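Local coordinates for Ras-interacting protein 1 (Homo sapiens, PDB 5KHQ), which binds GTP-loaded Ras-family GTPases and regulates GTPase signalling, cell architecture and adhesion during blood vessel formation, represented here by its Ras-associating domain, at residues S41-L46 against E104-V109; W92-L97 against E124-E129. All coordinates share one frame; numbering follows the deposited sequence.

Contact 1: S41-L46 against E104-V109; sequences STAREL and ERPLLV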
ATOM      1  N   SER B  41      -2.815   8.977 -12.881  1.00110.54           N
ATOM      2  CA  SER B  41      -2.739   7.642 -13.483  1.00103.54           C
ATOM      3  C   SER B  41      -3.083   6.578 -12.448  1.00101.50           C
ATOM      4  O   SER B  41      -2.452   6.511 -11.383  1.00 87.22           O
ATOM      5  CB  SER B  41      -1.348   7.363 -14.053  1.00103.83           C
ATOM      6  OG  SER B  41      -1.077   8.164 -15.184  1.00107.02           O
ATOM      7  N   THR B  42      -4.095   5.769 -12.758  1.00 94.14           N
ATOM      8  CA  THR B  42      -4.466   4.654 -11.899  1.00 95.56           C
ATOM      9  C   THR B  42      -3.535   3.475 -12.155  1.00 96.13           C
ATOM     10  O   THR B  42      -2.921   3.384 -13.222  1.00 95.65           O
ATOM     11  CB  THR B  42      -5.940   4.222 -12.068  1.00101.86           C
ATOM     12  OG1 THR B  42      -6.134   3.641 -13.359  1.00102.52           O
ATOM     13  CG2 THR B  42      -6.897   5.402 -11.876  1.00112.52           C
ATOM     14  N   ALA B  43      -3.428   2.582 -11.171  1.00 94.27           N
ATOM     15  CA  ALA B  43      -2.606   1.387 -11.299  1.00 91.16           C
ATOM     16  C   ALA B  43      -3.089   0.492 -12.435  1.00 93.81           C
ATOM     17  O   ALA B  43      -2.267  -0.023 -13.191  1.00102.82           O
ATOM     18  CB  ALA B  43      -2.554   0.625  -9.988  1.00 88.81           C
ATOM     19  N   ARG B  44      -4.410   0.346 -12.566  1.00 87.40           N
ATOM     20  CA  ARG B  44      -5.032  -0.482 -13.605  1.00 91.87           C
ATOM     21  C   ARG B  44      -4.730   0.021 -15.028  1.00104.17           C
ATOM     22  O   ARG B  44      -4.537  -0.792 -15.946  1.00110.19           O
ATOM     23  CB  ARG B  44      -6.542  -0.585 -13.371  1.00 88.66           C
ATOM     24  CG  ARG B  44      -7.234  -1.679 -14.161  1.00 93.30           C
ATOM     25  CD  ARG B  44      -8.734  -1.718 -13.903  1.00105.51           C
ATOM     26  NE  ARG B  44      -9.475  -1.861 -15.158  1.00118.50           N
ATOM     27  CZ  ARG B  44      -9.753  -3.012 -15.772  1.00119.88           C
ATOM     28  NH1 ARG B  44      -9.375  -4.178 -15.258  1.00112.58           N
ATOM     29  NH2 ARG B  44     -10.421  -2.988 -16.917  1.00126.19           N
ATOM     30  N   GLU B  45      -4.695   1.350 -15.190  1.00111.28           N
ATOM     31  CA  GLU B  45      -4.293   2.020 -16.442  1.00107.62           C
ATOM     32  C   GLU B  45      -2.845   1.698 -16.817  1.00107.60           C
ATOM     33  O   GLU B  45      -2.549   1.440 -17.989  1.00113.91           O
ATOM     34  CB  GLU B  45      -4.440   3.542 -16.324  1.00110.59           C
ATOM     35  CG  GLU B  45      -5.847   4.102 -16.492  1.00111.32           C
ATOM     36  CD  GLU B  45      -5.984   5.537 -15.989  1.00119.13           C
ATOM     37  OE1 GLU B  45      -4.997   6.109 -15.466  1.00125.71           O
ATOM     38  OE2 GLU B  45      -7.092   6.104 -16.110  1.00122.58           O
ATOM     39  N   LEU B  46      -1.955   1.723 -15.820  1.00100.91           N
ATOM     40  CA  LEU B  46      -0.546   1.366 -16.017  1.00 99.27           C
ATOM     41  C   LEU B  46      -0.320  -0.124 -16.242  1.00 97.81           C
ATOM     42  O   LEU B  46       0.641  -0.505 -16.901  1.00 96.28           O
ATOM     43  CB  LEU B  46       0.317   1.848 -14.858  1.00 96.56           C
ATOM     44  CG  LEU B  46       0.434   3.351 -14.600  1.00102.17           C
ATOM     45  CD1 LEU B  46       1.652   3.579 -13.719  1.00 97.58           C
ATOM     46  CD2 LEU B  46       0.521   4.189 -15.877  1.00 95.14           C
ATOM     47  N   GLU B 104      -5.518   2.901  -7.232  1.00 83.19           N
ATOM     48  CA  GLU B 104      -4.346   3.535  -6.599  1.00 84.01           C
ATOM     49  C   GLU B 104      -3.529   4.289  -7.641  1.00 88.82           C
ATOM     50  O   GLU B 104      -3.570   3.951  -8.825  1.00 89.45           O
ATOM     51  CB  GLU B 104      -3.440   2.512  -5.916  1.00 82.16           C
ATOM     52  CG  GLU B 104      -3.876   2.107  -4.524  1.00 90.33           C
ATOM     53  CD  GLU B 104      -2.756   1.472  -3.712  1.00 94.90           C
ATOM     54  OE1 GLU B 104      -1.791   2.183  -3.336  1.00 95.76           O
ATOM     55  OE2 GLU B 104      -2.855   0.259  -3.437  1.00 88.85           O
ATOM     56  N   ARG B 105      -2.783   5.299  -7.201  1.00 94.62           N
ATOM     57  CA  ARG B 105      -1.982   6.116  -8.115  1.00 92.44           C
ATOM     58  C   ARG B 105      -0.488   5.863  -7.895  1.00 89.91           C
ATOM     59  O   ARG B 105       0.109   6.386  -6.933  1.00 90.09           O
ATOM     60  CB  ARG B 105      -2.388   7.593  -8.044  1.00 97.26           C
ATOM     61  CG  ARG B 105      -3.789   7.829  -8.609  1.00111.07           C
ATOM     62  CD  ARG B 105      -4.416   9.129  -8.134  1.00124.42           C
ATOM     63  NE  ARG B 105      -4.718   9.121  -6.702  1.00135.30           N
ATOM     64  CZ  ARG B 105      -4.873  10.207  -5.945  1.00145.92           C
ATOM     65  NH1 ARG B 105      -4.749  11.425  -6.460  1.00152.07           N
ATOM     66  NH2 ARG B 105      -5.143  10.073  -4.655  1.00157.35           N
ATOM     67  N   PRO B 106       0.108   5.019  -8.770  1.00 84.16           N
ATOM     68  CA  PRO B 106       1.472   4.500  -8.619  1.00 81.49           C
ATOM     69  C   PRO B 106       2.560   5.545  -8.502  1.00 82.16           C
ATOM     70  O   PRO B 106       3.542   5.294  -7.811  1.00 85.66           O
ATOM     71  CB  PRO B 106       1.671   3.675  -9.880  1.00 80.99           C
ATOM     72  CG  PRO B 106       0.306   3.182 -10.188  1.00 84.36           C
ATOM     73  CD  PRO B 106      -0.594   4.336  -9.873  1.00 82.14           C
ATOM     74  N   LEU B 107       2.392   6.698  -9.151  1.00 86.43           N
ATOM     75  CA  LEU B 107       3.355   7.797  -9.023  1.00 88.17           C
ATOM     76  C   LEU B 107       3.512   8.203  -7.552  1.00 94.65           C
ATOM     77  O   LEU B 107       4.644   8.340  -7.052  1.00 91.99           O
ATOM     78  CB  LEU B 107       2.924   9.005  -9.858  1.00 87.90           C
ATOM     79  CG  LEU B 107       3.952   9.940 -10.527  1.00 97.60           C
ATOM     80  CD1 LEU B 107       3.311  11.308 -10.736  1.00 96.14           C
ATOM     81  CD2 LEU B 107       5.306  10.101  -9.826  1.00 85.60           C
ATOM     82  N   LEU B 108       2.373   8.361  -6.870  1.00 93.68           N
ATOM     83  CA  LEU B 108       2.342   8.782  -5.466  1.00 94.01           C
ATOM     84  C   LEU B 108       2.862   7.693  -4.529  1.00 92.43           C
ATOM     85  O   LEU B 108       3.534   8.005  -3.541  1.00 87.01           O
ATOM     86  CB  LEU B 108       0.940   9.264  -5.047  1.00 98.76           C
ATOM     87  CG  LEU B 108       0.124  10.177  -5.989  1.00105.87           C
ATOM     88  CD1 LEU B 108      -1.279  10.416  -5.442  1.00110.11           C
ATOM     89  CD2 LEU B 108       0.805  11.504  -6.301  1.00 97.50           C
ATOM     90  N   VAL B 109       2.566   6.428  -4.852  1.00 85.14           N
ATOM     91  CA  VAL B 109       3.123   5.276  -4.123  1.00 80.91           C
ATOM     92  C   VAL B 109       4.653   5.286  -4.223  1.00 86.91           C
ATOM     93  O   VAL B 109       5.354   5.142  -3.213  1.00 91.04           O
ATOM     94  CB  VAL B 109       2.572   3.931  -4.645  1.00 79.61           C
ATOM     95  CG1 VAL B 109       3.175   2.762  -3.875  1.00 73.98           C
ATOM     96  CG2 VAL B 109       1.051   3.893  -4.570  1.00 81.16           C
TER
HETATM   97  O   HOH W   1       0.160   7.503 -10.627  1.00 87.90           O

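Contact 2: W92-L97 against E124-E129; sequences WRAEHL and ELRGRE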
ATOM      1  N   TRP B  92      17.696 -10.767  -9.059  1.00133.64           N
ATOM      2  CA  TRP B  92      17.186 -10.088  -7.872  1.00136.31           C
ATOM      3  C   TRP B  92      15.838 -10.678  -7.449  1.00135.09           C
ATOM      4  O   TRP B  92      14.894 -10.739  -8.250  1.00128.57           O
ATOM      5  CB  TRP B  92      17.070  -8.588  -8.145  1.00138.97           C
ATOM      6  CG  TRP B  92      16.575  -7.752  -6.987  1.00137.12           C
ATOM      7  CD1 TRP B  92      17.332  -7.189  -5.998  1.00137.99           C
ATOM      8  CD2 TRP B  92      15.221  -7.358  -6.728  1.00130.46           C
ATOM      9  NE1 TRP B  92      16.534  -6.481  -5.131  1.00133.37           N
ATOM     10  CE2 TRP B  92      15.233  -6.566  -5.552  1.00128.64           C
ATOM     11  CE3 TRP B  92      13.994  -7.609  -7.364  1.00118.81           C
ATOM     12  CZ2 TRP B  92      14.068  -6.014  -5.001  1.00122.58           C
ATOM     13  CZ3 TRP B  92      12.835  -7.068  -6.814  1.00119.14           C
ATOM     14  CH2 TRP B  92      12.881  -6.277  -5.641  1.00121.68           C
ATOM     15  N   ARG B  93      15.762 -11.110  -6.190  1.00129.05           N
ATOM     16  CA  ARG B  93      14.572 -11.773  -5.652  1.00120.26           C
ATOM     17  C   ARG B  93      13.831 -10.887  -4.637  1.00120.58           C
ATOM     18  O   ARG B  93      14.433 -10.373  -3.676  1.00116.73           O
ATOM     19  CB  ARG B  93      14.943 -13.130  -5.042  1.00114.19           C
ATOM     20  N   ALA B  94      12.528 -10.711  -4.873  1.00110.05           N
ATOM     21  CA  ALA B  94      11.665  -9.907  -4.010  1.00104.62           C
ATOM     22  C   ALA B  94      11.338 -10.645  -2.712  1.00105.49           C
ATOM     23  O   ALA B  94      10.757 -11.732  -2.747  1.00107.30           O
ATOM     24  CB  ALA B  94      10.390  -9.535  -4.748  1.00 98.04           C
ATOM     25  N   GLU B  95      11.719 -10.056  -1.577  1.00101.69           N
ATOM     26  CA  GLU B  95      11.434 -10.634  -0.255  1.00103.72           C
ATOM     27  C   GLU B  95      10.007 -10.407   0.258  1.00 97.85           C
ATOM     28  O   GLU B  95       9.465 -11.234   0.978  1.00109.18           O
ATOM     29  CB  GLU B  95      12.487 -10.219   0.779  1.00112.09           C
ATOM     30  CG  GLU B  95      13.628 -11.225   0.868  1.00123.76           C
ATOM     31  CD  GLU B  95      14.912 -10.641   1.418  1.00130.83           C
ATOM     32  OE1 GLU B  95      15.045 -10.543   2.659  1.00132.93           O
ATOM     33  OE2 GLU B  95      15.797 -10.304   0.603  1.00133.94           O
ATOM     34  N   HIS B  96       9.415  -9.278  -0.104  1.00 98.48           N
ATOM     35  CA  HIS B  96       8.014  -8.991   0.197  1.00 95.16           C
ATOM     36  C   HIS B  96       7.421  -8.127  -0.920  1.00 90.56           C
ATOM     37  O   HIS B  96       8.164  -7.460  -1.649  1.00100.39           O
ATOM     38  CB  HIS B  96       7.872  -8.317   1.579  1.00 96.42           C
ATOM     39  CG  HIS B  96       6.447  -8.080   2.000  1.00 99.77           C
ATOM     40  ND1 HIS B  96       5.981  -6.841   2.386  1.00 93.76           N
ATOM     41  CD2 HIS B  96       5.383  -8.919   2.068  1.00 97.71           C
ATOM     42  CE1 HIS B  96       4.697  -6.929   2.689  1.00 92.92           C
ATOM     43  NE2 HIS B  96       4.309  -8.177   2.501  1.00 95.58           N
ATOM     44  N   LEU B  97       6.098  -8.160  -1.074  1.00 77.84           N
ATOM     45  CA  LEU B  97       5.428  -7.276  -2.010  1.00 79.53           C
ATOM     46  C   LEU B  97       4.009  -6.873  -1.602  1.00 84.00           C
ATOM     47  O   LEU B  97       3.398  -7.510  -0.749  1.00 98.75           O
ATOM     48  CB  LEU B  97       5.460  -7.856  -3.433  1.00 80.42           C
ATOM     49  CG  LEU B  97       4.739  -9.117  -3.914  1.00 84.64           C
ATOM     50  CD1 LEU B  97       3.229  -8.953  -4.054  1.00 84.94           C
ATOM     51  CD2 LEU B  97       5.341  -9.468  -5.265  1.00 87.13           C
ATOM     52  N   GLU B 124       6.491  -4.105 -10.159  1.00 83.96           N
ATOM     53  CA  GLU B 124       6.526  -5.379 -10.870  1.00 84.11           C
ATOM     54  C   GLU B 124       5.178  -5.739 -11.443  1.00 86.04           C
ATOM     55  O   GLU B 124       4.145  -5.475 -10.827  1.00 88.36           O
ATOM     56  CB  GLU B 124       7.005  -6.508  -9.965  1.00 86.25           C
ATOM     57  CG  GLU B 124       8.517  -6.568  -9.788  1.00 98.87           C
ATOM     58  CD  GLU B 124       8.968  -7.642  -8.805  1.00106.68           C
ATOM     59  OE1 GLU B 124       8.119  -8.418  -8.327  1.00108.15           O
ATOM     60  OE2 GLU B 124      10.182  -7.713  -8.504  1.00110.25           O
ATOM     61  N   LEU B 125       5.210  -6.337 -12.631  1.00 86.10           N
ATOM     62  CA  LEU B 125       4.021  -6.827 -13.306  1.00 89.90           C
ATOM     63  C   LEU B 125       4.006  -8.335 -13.118  1.00 92.61           C
ATOM     64  O   LEU B 125       4.954  -9.026 -13.495  1.00 98.20           O
ATOM     65  CB  LEU B 125       4.043  -6.423 -14.785  1.00 94.49           C
ATOM     66  CG  LEU B 125       2.808  -6.417 -15.704  1.00 93.70           C
ATOM     67  CD1 LEU B 125       2.881  -7.529 -16.732  1.00 98.05           C
ATOM     68  CD2 LEU B 125       1.471  -6.451 -14.979  1.00 98.61           C
ATOM     69  N   ARG B 126       2.945  -8.826 -12.484  1.00 88.95           N
ATOM     70  CA  ARG B 126       2.864 -10.210 -12.019  1.00 88.09           C
ATOM     71  C   ARG B 126       1.477 -10.766 -12.258  1.00 90.76           C
ATOM     72  O   ARG B 126       0.512 -10.010 -12.404  1.00 94.24           O
ATOM     73  CB  ARG B 126       3.189 -10.303 -10.521  1.00 85.86           C
ATOM     74  CG  ARG B 126       4.669 -10.238 -10.188  1.00 85.71           C
ATOM     75  CD  ARG B 126       4.969 -10.951  -8.885  1.00 86.05           C
ATOM     76  NE  ARG B 126       6.161 -11.790  -9.014  1.00 92.23           N
ATOM     77  CZ  ARG B 126       7.334 -11.560  -8.426  1.00 99.32           C
ATOM     78  NH1 ARG B 126       7.508 -10.519  -7.628  1.00102.15           N
ATOM     79  NH2 ARG B 126       8.346 -12.391  -8.624  1.00111.20           N
ATOM     80  N   GLY B 127       1.380 -12.093 -12.305  1.00 91.42           N
ATOM     81  CA  GLY B 127       0.083 -12.756 -12.309  1.00 91.59           C
ATOM     82  C   GLY B 127      -0.576 -12.442 -10.983  1.00 92.64           C
ATOM     83  O   GLY B 127       0.100 -12.427  -9.943  1.00 94.01           O
ATOM     84  N   ARG B 128      -1.880 -12.173 -11.019  1.00 87.48           N
ATOM     85  CA  ARG B 128      -2.606 -11.742  -9.831  1.00 87.60           C
ATOM     86  C   ARG B 128      -2.605 -12.778  -8.696  1.00 94.97           C
ATOM     87  O   ARG B 128      -2.240 -12.442  -7.565  1.00 93.25           O
ATOM     88  CB  ARG B 128      -4.021 -11.300 -10.186  1.00 88.40           C
ATOM     89  CG  ARG B 128      -4.591 -10.322  -9.191  1.00 89.17           C
ATOM     90  CD  ARG B 128      -5.789  -9.589  -9.747  1.00 96.67           C
ATOM     91  NE  ARG B 128      -6.003  -8.371  -8.975  1.00108.69           N
ATOM     92  CZ  ARG B 128      -5.528  -7.175  -9.307  1.00107.55           C
ATOM     93  NH1 ARG B 128      -5.759  -6.124  -8.529  1.00110.03           N
ATOM     94  NH2 ARG B 128      -4.830  -7.023 -10.419  1.00108.38           N
ATOM     95  N   GLU B 129      -2.982 -14.025  -9.003  1.00 95.65           N
ATOM     96  CA  GLU B 129      -3.025 -15.090  -7.998  1.00 93.92           C
ATOM     97  C   GLU B 129      -1.640 -15.381  -7.419  1.00 95.20           C
ATOM     98  O   GLU B 129      -1.519 -15.609  -6.216  1.00107.17           O
ATOM     99  CB  GLU B 129      -3.686 -16.366  -8.534  1.00 89.83           C
TER

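Contact 1: S41-L46 against E104-V109
Ala43 N donates to Glu104 O across 2.7 Å, joining the loop before one helix to the first turn of another. The donor lies nearly in line with the carbonyl (C=O...N 165°), but the bond is bent at the hydrogen, 131°. The same oxygen also receives a CA-H...O contact from Thr42 CA at 3.3 Å, and a reciprocal one runs from Arg105 CA to Ser41 O, also 3.3 Å. Ser41 O is further reached by a water, which donates to it at 2.9 Å and accepts from Leu107 N at 2.8 Å, giving that first-turn amide of helix 106-112 a partner. Beside this polar seam the Pro106 ring supplies the apolar part. Its CG lies 3.8 Å from Ala43 CB, while Leu46 CD1 packs against CG and CB of the ring as the two side chains slide past each other in opposite directions.

A capping box sets the helix start behind these contacts. Thr42 holds OG1 between its backbone N and carbonyl carbon (chi1 68°), where it accepts from Glu45 N at 3.3 Å; in return Thr42 N donates to Glu45 OE1, coming from above the carboxylate plane. Glu104 turns its carboxylate away, to a salt bridge with Arg98 of the same chain.

Pro106 and Leu46 both reach Leu19 of strand 17-23, Pro106 also Leu75 of strand 73-80, and Leu46 also Val35 and Ala37 of strand 32-37, so the N-terminal ends of helices 43-52 and 106-112 meet over the ubiquitin-like sheet.

Contact 2: W92-L97 against E124-E129
Glu124 reaches toward Trp92 with an extended side chain, setting OE2 at the edge of the indole ring, in its plane and 3.2 Å from CZ3. Lying in the ring plane, OE2 faces the electropositive C-H rim and not the pi cloud, with the carboxylate turned 86° from the indole. Trp92 holds CG anti to its backbone N (chi1 -179°), which brings the six-membered ring to the acid. Ala94 CB is 4.2 Å from Glu124 OE2, and Arg122 forms a long, weak ion pair with that oxygen.

Two residues further along the strand, Arg126 crosses Leu97 at a slant. Leu97 CD2 touches Arg126 CD at 3.9 Å; the approaches of Leu97 CD2 and Ala94 CB to Arg126 NH1 are less certain, because the place of NH1 is doubtful. Arg126 NE has a long, weak ion pair with Glu130. Arg126 probably also pairs with Glu124, though the modelled spacing of their ends is doubtful.

Strand 73-80 runs between strands 94-99 and 120-127, and its Ala78 is touched by both Leu97 and Glu124. Arg126 also packs on Ala131 and Leu134 of helix 128-134.

Overall arrangement
The two contacts lie on opposite sides of the chain's centre, about 17 Å apart between centres and without touching, yet their segments alternate along the chain. Contact 1 joins two helix starts and is the more buried, relying on backbone polar groups, one water and apolar side chains over the hydrophobic core. Contact 2 reaches across an intervening strand through side chains alone, mixing charged ends with an exposed tryptophan and a buried leucine. Strand 94-99 leads on to helix 106-112, linking them in sequence. Both also border the second subunit: Leu108 packs on its His96, and His96 on its Leu112.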